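PDB 7OTJ: ATP-dependent DNA helicase PIF1 from Candida albicans, which probably unwinds duplex DNA, G-quadruplexes and forked RNA-DNA hybrids in the 5'-3' direction, coupling ATP hydrolysis to translocation along single-stranded DNA. Local coordinates for residues A[140-152]-A[471-483]. Numbering follows the deposited sequence.
Sequences VACGDFYQLPPVV and FENGQAYVALSRA. With ALF (tetrafluoroaluminate ion), chain F; nucleotides of chain C.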
ATOM      1  N   VAL A 140       9.077  13.357  -7.771  1.00 37.87           N
ATOM      2  CA  VAL A 140       9.429  12.099  -8.430  1.00 40.84           C
ATOM      3  C   VAL A 140       8.197  11.207  -8.355  1.00 37.61           C
ATOM      4  O   VAL A 140       7.943  10.570  -7.325  1.00 36.61           O
ATOM      5  CB  VAL A 140      10.642  11.413  -7.792  1.00 42.59           C
ATOM      6  CG1 VAL A 140      10.911  10.060  -8.476  1.00 37.78           C
ATOM      7  CG2 VAL A 140      11.882  12.321  -7.840  1.00 38.86           C
ATOM      8  N   ALA A 141       7.410  11.185  -9.425  1.00 36.86           N
ATOM      9  CA  ALA A 141       6.227  10.342  -9.496  1.00 41.17           C
ATOM     10  C   ALA A 141       6.564   9.010 -10.149  1.00 38.54           C
ATOM     11  O   ALA A 141       7.298   8.955 -11.139  1.00 40.61           O
ATOM     12  CB  ALA A 141       5.114  11.037 -10.279  1.00 36.72           C
ATOM     13  N   CYS A 142       5.989   7.940  -9.612  1.00 41.47           N
ATOM     14  CA  CYS A 142       6.316   6.594 -10.057  1.00 41.07           C
ATOM     15  C   CYS A 142       5.054   5.746 -10.029  1.00 47.46           C
ATOM     16  O   CYS A 142       4.374   5.685  -9.001  1.00 46.18           O
ATOM     17  CB  CYS A 142       7.403   5.984  -9.168  1.00 39.54           C
ATOM     18  SG  CYS A 142       7.758   4.253  -9.483  1.00 43.83           S
ATOM     19  N   GLY A 143       4.739   5.098 -11.144  1.00 47.14           N
ATOM     20  CA  GLY A 143       3.581   4.223 -11.166  1.00 44.16           C
ATOM     21  C   GLY A 143       3.155   3.908 -12.590  1.00 49.57           C
ATOM     22  O   GLY A 143       3.932   4.043 -13.534  1.00 42.98           O
ATOM     23  N   ASP A 144       1.894   3.495 -12.712  1.00 44.70           N
ATOM     24  CA  ASP A 144       1.361   2.969 -13.965  1.00 38.72           C
ATOM     25  C   ASP A 144      -0.117   3.322 -14.004  1.00 41.63           C
ATOM     26  O   ASP A 144      -0.892   2.804 -13.195  1.00 51.79           O
ATOM     27  CB  ASP A 144       1.583   1.458 -14.055  1.00 37.91           C
ATOM     28  CG  ASP A 144       1.056   0.853 -15.355  1.00 53.41           C
ATOM     29  OD1 ASP A 144       0.739   1.615 -16.298  1.00 45.82           O
ATOM     30  OD2 ASP A 144       0.956  -0.396 -15.432  1.00 43.33           O
ATOM     31  N   PHE A 145      -0.506   4.226 -14.907  1.00 37.83           N
ATOM     32  CA  PHE A 145      -1.898   4.657 -14.934  1.00 41.06           C
ATOM     33  C   PHE A 145      -2.843   3.617 -15.539  1.00 47.03           C
ATOM     34  O   PHE A 145      -4.062   3.800 -15.452  1.00 43.40           O
ATOM     35  CB  PHE A 145      -2.029   5.996 -15.670  1.00 39.44           C
ATOM     36  CG  PHE A 145      -1.482   7.172 -14.893  1.00 53.17           C
ATOM     37  CD1 PHE A 145      -2.160   7.672 -13.789  1.00 50.88           C
ATOM     38  CD2 PHE A 145      -0.293   7.779 -15.268  1.00 50.79           C
ATOM     39  CE1 PHE A 145      -1.660   8.751 -13.073  1.00 53.85           C
ATOM     40  CE2 PHE A 145       0.210   8.858 -14.556  1.00 50.26           C
ATOM     41  CZ  PHE A 145      -0.471   9.344 -13.458  1.00 46.45           C
ATOM     42  N   TYR A 146      -2.327   2.535 -16.136  1.00 43.53           N
ATOM     43  CA  TYR A 146      -3.187   1.413 -16.512  1.00 43.69           C
ATOM     44  C   TYR A 146      -3.603   0.585 -15.305  1.00 49.22           C
ATOM     45  O   TYR A 146      -4.435  -0.319 -15.443  1.00 54.37           O
ATOM     46  CB  TYR A 146      -2.497   0.507 -17.542  1.00 43.87           C
ATOM     47  CG  TYR A 146      -2.607   1.001 -18.968  1.00 41.17           C
ATOM     48  CD1 TYR A 146      -3.836   1.349 -19.504  1.00 43.59           C
ATOM     49  CD2 TYR A 146      -1.480   1.135 -19.771  1.00 47.97           C
ATOM     50  CE1 TYR A 146      -3.948   1.808 -20.805  1.00 54.12           C
ATOM     51  CE2 TYR A 146      -1.580   1.598 -21.071  1.00 51.95           C
ATOM     52  CZ  TYR A 146      -2.819   1.933 -21.582  1.00 58.76           C
ATOM     53  OH  TYR A 146      -2.938   2.396 -22.873  1.00 70.27           O
ATOM     54  N   GLN A 147      -3.042   0.875 -14.138  1.00 43.57           N
ATOM     55  CA  GLN A 147      -3.390   0.231 -12.884  1.00 45.42           C
ATOM     56  C   GLN A 147      -4.506   1.044 -12.220  1.00 40.74           C
ATOM     57  O   GLN A 147      -5.159   1.867 -12.867  1.00 52.21           O
ATOM     58  CB  GLN A 147      -2.129   0.038 -12.041  1.00 45.57           C
ATOM     59  CG  GLN A 147      -1.098  -0.866 -12.752  1.00 43.62           C
ATOM     60  CD  GLN A 147       0.006  -1.386 -11.843  1.00 42.56           C
ATOM     61  OE1 GLN A 147      -0.158  -1.464 -10.628  1.00 38.53           O
ATOM     62  NE2 GLN A 147       1.135  -1.750 -12.437  1.00 36.23           N
ATOM     63  N   LEU A 148      -4.815   0.746 -10.965  1.00 38.27           N
ATOM     64  CA  LEU A 148      -6.051   1.240 -10.369  1.00 46.02           C
ATOM     65  C   LEU A 148      -6.115   2.769 -10.379  1.00 44.19           C
ATOM     66  O   LEU A 148      -5.121   3.429 -10.050  1.00 46.47           O
ATOM     67  CB  LEU A 148      -6.193   0.696  -8.948  1.00 42.36           C
ATOM     68  CG  LEU A 148      -6.629  -0.776  -8.978  1.00 45.62           C
ATOM     69  CD1 LEU A 148      -6.401  -1.494  -7.655  1.00 39.28           C
ATOM     70  CD2 LEU A 148      -8.092  -0.866  -9.393  1.00 41.43           C
ATOM     71  N   PRO A 149      -7.244   3.358 -10.769  1.00 40.48           N
ATOM     72  CA  PRO A 149      -7.389   4.817 -10.750  1.00 48.11           C
ATOM     73  C   PRO A 149      -7.631   5.314  -9.337  1.00 46.96           C
ATOM     74  O   PRO A 149      -7.779   4.502  -8.412  1.00 52.63           O
ATOM     75  CB  PRO A 149      -8.619   5.045 -11.640  1.00 49.40           C
ATOM     76  CG  PRO A 149      -9.450   3.834 -11.395  1.00 45.12           C
ATOM     77  CD  PRO A 149      -8.457   2.701 -11.283  1.00 49.56           C
ATOM     78  N   PRO A 150      -7.645   6.631  -9.117  1.00 50.35           N
ATOM     79  CA  PRO A 150      -8.001   7.147  -7.787  1.00 56.10           C
ATOM     80  C   PRO A 150      -9.386   6.675  -7.364  1.00 43.00           C
ATOM     81  O   PRO A 150     -10.305   6.591  -8.178  1.00 54.18           O
ATOM     82  CB  PRO A 150      -7.962   8.670  -7.970  1.00 42.17           C
ATOM     83  CG  PRO A 150      -7.125   8.896  -9.161  1.00 42.98           C
ATOM     84  CD  PRO A 150      -7.327   7.718 -10.060  1.00 52.19           C
ATOM     85  N   VAL A 151      -9.544   6.415  -6.073  1.00 43.11           N
ATOM     86  CA  VAL A 151     -10.811   5.914  -5.553  1.00 60.25           C
ATOM     87  C   VAL A 151     -11.824   7.050  -5.500  1.00 64.60           C
ATOM     88  O   VAL A 151     -11.548   8.121  -4.946  1.00 62.14           O
ATOM     89  CB  VAL A 151     -10.616   5.264  -4.174  1.00 62.85           C
ATOM     90  CG1 VAL A 151     -11.964   4.887  -3.574  1.00 48.14           C
ATOM     91  CG2 VAL A 151      -9.719   4.030  -4.297  1.00 46.18           C
ATOM     92  N   VAL A 152     -12.992   6.825  -6.098  1.00 64.95           N
ATOM     93  CA  VAL A 152     -14.088   7.784  -6.070  1.00 80.17           C
ATOM     94  C   VAL A 152     -15.243   7.198  -5.254  1.00 77.62           C
ATOM     95  O   VAL A 152     -15.237   6.027  -4.879  1.00 90.80           O
ATOM     96  CB  VAL A 152     -14.553   8.184  -7.488  1.00 76.20           C
ATOM     97  CG1 VAL A 152     -13.583   9.185  -8.103  1.00 66.96           C
ATOM     98  CG2 VAL A 152     -14.703   6.948  -8.382  1.00 67.41           C
ATOM     99  N   PHE A 471     -15.011  -4.365 -10.365  1.00 60.99           N
ATOM    100  CA  PHE A 471     -15.898  -3.268 -10.715  1.00 60.13           C
ATOM    101  C   PHE A 471     -15.175  -2.070 -11.311  1.00 62.16           C
ATOM    102  O   PHE A 471     -15.843  -1.119 -11.730  1.00 58.93           O
ATOM    103  CB  PHE A 471     -16.681  -2.808  -9.472  1.00 60.71           C
ATOM    104  CG  PHE A 471     -15.799  -2.412  -8.318  1.00 71.40           C
ATOM    105  CD1 PHE A 471     -15.334  -1.108  -8.192  1.00 66.83           C
ATOM    106  CD2 PHE A 471     -15.418  -3.347  -7.366  1.00 63.26           C
ATOM    107  CE1 PHE A 471     -14.512  -0.748  -7.137  1.00 59.81           C
ATOM    108  CE2 PHE A 471     -14.594  -2.987  -6.307  1.00 62.55           C
ATOM    109  CZ  PHE A 471     -14.143  -1.689  -6.196  1.00 59.88           C
ATOM    110  N   GLU A 472     -13.845  -2.099 -11.400  1.00 58.15           N
ATOM    111  CA  GLU A 472     -13.069  -0.900 -11.674  1.00 56.17           C
ATOM    112  C   GLU A 472     -12.036  -1.156 -12.763  1.00 53.28           C
ATOM    113  O   GLU A 472     -11.494  -2.259 -12.885  1.00 52.37           O
ATOM    114  CB  GLU A 472     -12.365  -0.417 -10.394  1.00 54.15           C
ATOM    115  CG  GLU A 472     -11.592   0.889 -10.519  1.00 54.63           C
ATOM    116  CD  GLU A 472     -12.493   2.090 -10.723  1.00 52.61           C
ATOM    117  OE1 GLU A 472     -12.831   2.395 -11.886  1.00 46.24           O
ATOM    118  OE2 GLU A 472     -12.867   2.727  -9.715  1.00 62.68           O
ATOM    119  N   ASN A 473     -11.754  -0.103 -13.536  1.00 57.22           N
ATOM    120  CA  ASN A 473     -10.713  -0.161 -14.552  1.00 47.92           C
ATOM    121  C   ASN A 473      -9.382  -0.536 -13.925  1.00 47.75           C
ATOM    122  O   ASN A 473      -9.056  -0.105 -12.814  1.00 47.34           O
ATOM    123  CB  ASN A 473     -10.569   1.188 -15.257  1.00 51.38           C
ATOM    124  CG  ASN A 473     -11.834   1.621 -15.956  1.00 63.25           C
ATOM    125  OD1 ASN A 473     -12.535   0.806 -16.561  1.00 63.13           O
ATOM    126  ND2 ASN A 473     -12.137   2.914 -15.875  1.00 57.68           N
ATOM    127  N   GLY A 474      -8.592  -1.307 -14.669  1.00 43.69           N
ATOM    128  CA  GLY A 474      -7.295  -1.761 -14.219  1.00 42.65           C
ATOM    129  C   GLY A 474      -7.293  -2.729 -13.056  1.00 41.88           C
ATOM    130  O   GLY A 474      -6.216  -3.217 -12.690  1.00 50.47           O
ATOM    131  N   GLN A 475      -8.449  -3.023 -12.453  1.00 42.13           N
ATOM    132  CA  GLN A 475      -8.483  -3.936 -11.310  1.00 44.35           C
ATOM    133  C   GLN A 475      -8.123  -5.367 -11.715  1.00 51.93           C
ATOM    134  O   GLN A 475      -7.416  -6.069 -10.981  1.00 44.88           O
ATOM    135  CB  GLN A 475      -9.858  -3.882 -10.645  1.00 47.23           C
ATOM    136  CG  GLN A 475      -9.894  -4.398  -9.215  1.00 47.23           C
ATOM    137  CD  GLN A 475     -11.220  -4.107  -8.532  1.00 49.74           C
ATOM    138  OE1 GLN A 475     -12.250  -3.945  -9.192  1.00 58.21           O
ATOM    139  NE2 GLN A 475     -11.199  -4.025  -7.207  1.00 47.77           N
ATOM    140  N   ALA A 476      -8.618  -5.832 -12.865  1.00 44.95           N
ATOM    141  CA  ALA A 476      -8.209  -7.149 -13.343  1.00 47.63           C
ATOM    142  C   ALA A 476      -6.711  -7.172 -13.631  1.00 42.41           C
ATOM    143  O   ALA A 476      -6.000  -8.090 -13.206  1.00 42.15           O
ATOM    144  CB  ALA A 476      -9.023  -7.552 -14.578  1.00 49.99           C
ATOM    145  N   TYR A 477      -6.207  -6.151 -14.332  1.00 47.41           N
ATOM    146  CA  TYR A 477      -4.788  -6.113 -14.684  1.00 42.25           C
ATOM    147  C   TYR A 477      -3.894  -6.150 -13.445  1.00 41.53           C
ATOM    148  O   TYR A 477      -2.916  -6.906 -13.399  1.00 41.09           O
ATOM    149  CB  TYR A 477      -4.473  -4.876 -15.525  1.00 42.30           C
ATOM    150  CG  TYR A 477      -3.000  -4.758 -15.820  1.00 48.37           C
ATOM    151  CD1 TYR A 477      -2.336  -5.755 -16.523  1.00 48.25           C
ATOM    152  CD2 TYR A 477      -2.263  -3.665 -15.375  1.00 41.78           C
ATOM    153  CE1 TYR A 477      -0.984  -5.665 -16.780  1.00 46.61           C
ATOM    154  CE2 TYR A 477      -0.914  -3.566 -15.633  1.00 41.87           C
ATOM    155  CZ  TYR A 477      -0.278  -4.568 -16.334  1.00 43.02           C
ATOM    156  OH  TYR A 477       1.068  -4.468 -16.593  1.00 47.59           O
ATOM    157  N   VAL A 478      -4.184  -5.301 -12.452  1.00 43.14           N
ATOM    158  CA  VAL A 478      -3.418  -5.314 -11.203  1.00 43.66           C
ATOM    159  C   VAL A 478      -3.474  -6.691 -10.552  1.00 40.08           C
ATOM    160  O   VAL A 478      -2.445  -7.255 -10.161  1.00 41.19           O
ATOM    161  CB  VAL A 478      -3.920  -4.216 -10.244  1.00 39.63           C
ATOM    162  CG1 VAL A 478      -3.268  -4.352  -8.884  1.00 39.16           C
ATOM    163  CG2 VAL A 478      -3.633  -2.850 -10.817  1.00 40.70           C
ATOM    164  N   ALA A 479      -4.676  -7.266 -10.458  1.00 44.30           N
ATOM    165  CA  ALA A 479      -4.838  -8.557  -9.792  1.00 47.50           C
ATOM    166  C   ALA A 479      -4.023  -9.635 -10.484  1.00 41.17           C
ATOM    167  O   ALA A 479      -3.212 -10.320  -9.852  1.00 41.21           O
ATOM    168  CB  ALA A 479      -6.315  -8.949  -9.753  1.00 41.43           C
ATOM    169  N   LEU A 480      -4.218  -9.796 -11.790  1.00 41.65           N
ATOM    170  CA  LEU A 480      -3.526 -10.867 -12.489  1.00 46.13           C
ATOM    171  C   LEU A 480      -2.022 -10.632 -12.589  1.00 42.65           C
ATOM    172  O   LEU A 480      -1.269 -11.606 -12.686  1.00 49.45           O
ATOM    173  CB  LEU A 480      -4.142 -11.047 -13.880  1.00 49.68           C
ATOM    174  CG  LEU A 480      -5.649 -11.357 -13.848  1.00 46.83           C
ATOM    175  CD1 LEU A 480      -6.248 -11.491 -15.239  1.00 47.54           C
ATOM    176  CD2 LEU A 480      -5.918 -12.608 -13.016  1.00 44.08           C
ATOM    177  N   SER A 481      -1.560  -9.386 -12.510  1.00 44.66           N
ATOM    178  CA  SER A 481      -0.138  -9.098 -12.667  1.00 48.57           C
ATOM    179  C   SER A 481       0.646  -9.201 -11.364  1.00 46.57           C
ATOM    180  O   SER A 481       1.865  -8.999 -11.376  1.00 42.56           O
ATOM    181  CB  SER A 481       0.062  -7.709 -13.278  1.00 42.24           C
ATOM    182  OG  SER A 481      -0.640  -6.723 -12.549  1.00 40.59           O
ATOM    183  N   ARG A 482      -0.019  -9.508 -10.248  1.00 48.25           N
ATOM    184  CA  ARG A 482       0.698  -9.771  -9.005  1.00 43.82           C
ATOM    185  C   ARG A 482       1.487 -11.070  -9.057  1.00 44.74           C
ATOM    186  O   ARG A 482       2.453 -11.224  -8.303  1.00 50.84           O
ATOM    187  CB  ARG A 482      -0.275  -9.834  -7.824  1.00 45.49           C
ATOM    188  CG  ARG A 482      -1.135  -8.593  -7.618  1.00 46.31           C
ATOM    189  CD  ARG A 482      -0.293  -7.352  -7.487  1.00 42.67           C
ATOM    190  NE  ARG A 482      -0.101  -6.668  -8.762  1.00 48.27           N
ATOM    191  CZ  ARG A 482       0.850  -5.773  -8.985  1.00 42.66           C
ATOM    192  NH1 ARG A 482       1.733  -5.458  -8.053  1.00 43.00           N
ATOM    193  NH2 ARG A 482       0.924  -5.190 -10.178  1.00 51.47           N
ATOM    194  N   ALA A 483       1.100 -12.000  -9.925  1.00 42.21           N
ATOM    195  CA  ALA A 483       1.681 -13.336  -9.926  1.00 43.08           C
ATOM    196  C   ALA A 483       3.062 -13.353 -10.565  1.00 44.07           C
ATOM    197  O   ALA A 483       3.310 -12.686 -11.575  1.00 49.46           O
ATOM    198  CB  ALA A 483       0.764 -14.318 -10.657  1.00 55.64           C
TER
HETATM  199 AL   ALF F1002       3.802  -2.815  -9.706  1.00 47.52          AL
HETATM  200  F1  ALF F1002       4.164  -1.418  -8.663  1.00 46.36           F
HETATM  201  F2  ALF F1002       3.446  -4.228 -10.740  1.00 48.45           F
HETATM  202  F3  ALF F1002       3.834  -1.714 -11.111  1.00 39.66           F
HETATM  203  F4  ALF F1002       3.846  -3.941  -8.320  1.00 43.25           F
ATOM    204  OP3  DT C   1     -21.978  -4.382  -3.078  1.00119.33           O
ATOM    205  P    DT C   1     -20.837  -5.175  -3.584  1.00148.77           P
ATOM    206  OP1  DT C   1     -21.245  -5.878  -4.820  1.00119.57           O
ATOM    207  OP2  DT C   1     -20.303  -5.967  -2.456  1.00125.52           O
ATOM    208  O5'  DT C   1     -19.721  -4.112  -3.983  1.00114.87           O
ATOM    209  C5'  DT C   1     -19.402  -3.058  -3.092  1.00104.04           C
ATOM    210  C4'  DT C   1     -17.949  -2.663  -3.250  1.00 99.10           C
ATOM    211  O4'  DT C   1     -17.672  -2.409  -4.649  1.00 98.54           O
ATOM    212  C3'  DT C   1     -17.543  -1.389  -2.532  1.00 87.89           C
ATOM    213  O3'  DT C   1     -16.135  -1.410  -2.288  1.00 71.98           O
ATOM    214  C2'  DT C   1     -17.916  -0.330  -3.563  1.00 88.83           C
ATOM    215  C1'  DT C   1     -17.485  -1.021  -4.855  1.00 91.94           C
ATOM    216  N1   DT C   1     -18.274  -0.628  -6.056  1.00100.56           N
ATOM    217  C2   DT C   1     -18.086   0.617  -6.621  1.00103.60           C
ATOM    218  O2   DT C   1     -17.305   1.446  -6.181  1.00 90.31           O
ATOM    219  N3   DT C   1     -18.858   0.861  -7.728  1.00110.77           N
ATOM    220  C4   DT C   1     -19.774   0.002  -8.315  1.00113.06           C
ATOM    221  O4   DT C   1     -20.421   0.312  -9.310  1.00125.51           O
ATOM    222  C5   DT C   1     -19.915  -1.285  -7.673  1.00 98.95           C
ATOM    223  C7   DT C   1     -20.875  -2.299  -8.217  1.00 90.75           C
ATOM    224  C6   DT C   1     -19.166  -1.534  -6.593  1.00 98.87           C
ATOM    225  P    DT C   2     -15.568  -1.970  -0.894  1.00 59.82           P
ATOM    226  OP1  DT C   2     -15.724  -3.442  -0.881  1.00 71.41           O
ATOM    227  OP2  DT C   2     -16.185  -1.141   0.167  1.00 68.46           O
ATOM    228  O5'  DT C   2     -14.001  -1.656  -0.951  1.00 60.58           O
ATOM    229  C5'  DT C   2     -13.146  -2.438  -1.782  1.00 60.57           C
ATOM    230  C4'  DT C   2     -12.110  -1.571  -2.475  1.00 51.42           C
ATOM    231  O4'  DT C   2     -12.756  -0.797  -3.504  1.00 59.91           O
ATOM    232  C3'  DT C   2     -11.400  -0.584  -1.562  1.00 51.83           C
ATOM    233  O3'  DT C   2     -10.159  -1.134  -1.168  1.00 49.80           O
ATOM    234  C2'  DT C   2     -11.207   0.669  -2.424  1.00 52.62           C
ATOM    235  C1'  DT C   2     -12.257   0.531  -3.526  1.00 61.82           C
ATOM    236  N1   DT C   2     -13.418   1.470  -3.394  1.00 52.67           N
ATOM    237  C2   DT C   2     -13.831   2.186  -4.497  1.00 61.84           C
ATOM    238  O2   DT C   2     -13.280   2.115  -5.584  1.00 63.43           O
ATOM    239  N3   DT C   2     -14.908   3.005  -4.279  1.00 54.52           N
ATOM    240  C4   DT C   2     -15.607   3.165  -3.099  1.00 56.24           C
ATOM    241  O4   DT C   2     -16.565   3.928  -3.004  1.00 61.04           O
ATOM    242  C5   DT C   2     -15.132   2.376  -1.987  1.00 56.10           C
ATOM    243  C7   DT C   2     -15.815   2.466  -0.653  1.00 61.11           C
ATOM    244  C6   DT C   2     -14.075   1.573  -2.186  1.00 54.35           C
ATOM    245  P    DT C   3      -9.653  -0.993   0.347  1.00 55.63           P
ATOM    246  OP1  DT C   3      -8.706  -2.106   0.606  1.00 49.90           O
ATOM    247  OP2  DT C   3     -10.852  -0.827   1.202  1.00 56.61           O
ATOM    248  O5'  DT C   3      -8.850   0.397   0.350  1.00 57.84           O
ATOM    249  C5'  DT C   3      -7.724   0.559  -0.502  1.00 53.60           C
ATOM    250  C4'  DT C   3      -7.329   2.025  -0.656  1.00 54.41           C
ATOM    251  O4'  DT C   3      -8.383   2.751  -1.318  1.00 62.65           O
ATOM    252  C3'  DT C   3      -7.078   2.776   0.636  1.00 54.98           C
ATOM    253  O3'  DT C   3      -5.726   2.613   1.025  1.00 47.27           O
ATOM    254  C2'  DT C   3      -7.370   4.227   0.250  1.00 56.62           C
ATOM    255  C1'  DT C   3      -8.428   4.087  -0.843  1.00 64.12           C
ATOM    256  N1   DT C   3      -9.814   4.367  -0.387  1.00 67.80           N
ATOM    257  C2   DT C   3     -10.324   5.634  -0.520  1.00 66.92           C
ATOM    258  O2   DT C   3      -9.686   6.562  -0.980  1.00 60.18           O
ATOM    259  N3   DT C   3     -11.618   5.778  -0.086  1.00 67.37           N
ATOM    260  C4   DT C   3     -12.437   4.790   0.449  1.00 68.84           C
ATOM    261  O4   DT C   3     -13.589   5.009   0.815  1.00 69.44           O
ATOM    262  C5   DT C   3     -11.836   3.482   0.553  1.00 73.19           C
ATOM    263  C7   DT C   3     -12.618   2.330   1.118  1.00 65.44           C
ATOM    264  C6   DT C   3     -10.572   3.336   0.130  1.00 72.19           C
TER
HETATM  265  O   HOH W   1       1.554  -2.073  -9.191  1.00 42.46           O
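The ATP site of this superfamily 1 helicase lies in the cleft between two RecA-like domains, and here Gln147, from the loop after strand 138-143, meets Val478 and Arg482 of segment 471-483 across that cleft. Both polar side chains grip the tetrafluoroaluminate ion, which, next to ADP, mimics the γ-phosphoryl group in the transition state of hydrolysis: Gln147 NE2 donates to F3 (3.0 Å), while Arg482 presents the edge of its guanidinium group, with the aluminium in its plane, NH1 donating to F4 (2.6 Å) and NH2 to F2 (2.8 Å). The arginine chain, bent at chi2 and chi3, is steadied by NE bonding to Val478 O. Gln147 NE2 also donates to the anti lone pair of Asp144 OD2, which forms a salt bridge with Arg206. The stem of Gln147 lies across the valine, CB 3.5 Å from Val478 CG2, and its CG meets the edge of the Tyr477 ring, whose hydroxyl bonds to Ala27 N of the P-loop. Farther along, Leu148 CD2 rests on Gln475 CA (3.6 Å), and the Pro149 ring runs counter to the Glu472 side chain, Pro149 CG 3.6 Å from Glu472 CD. At the DNA end, Phe471 lays one ring face under the sugar of DT1 of chain C, and Val151 touches DT2 and DT3. No hydrogen bond joins the two segments directly; apolar packing and the shared anion do, consistent with cleft closure that senses the γ-phosphoryl group during hydrolysis and can be relayed to the DNA.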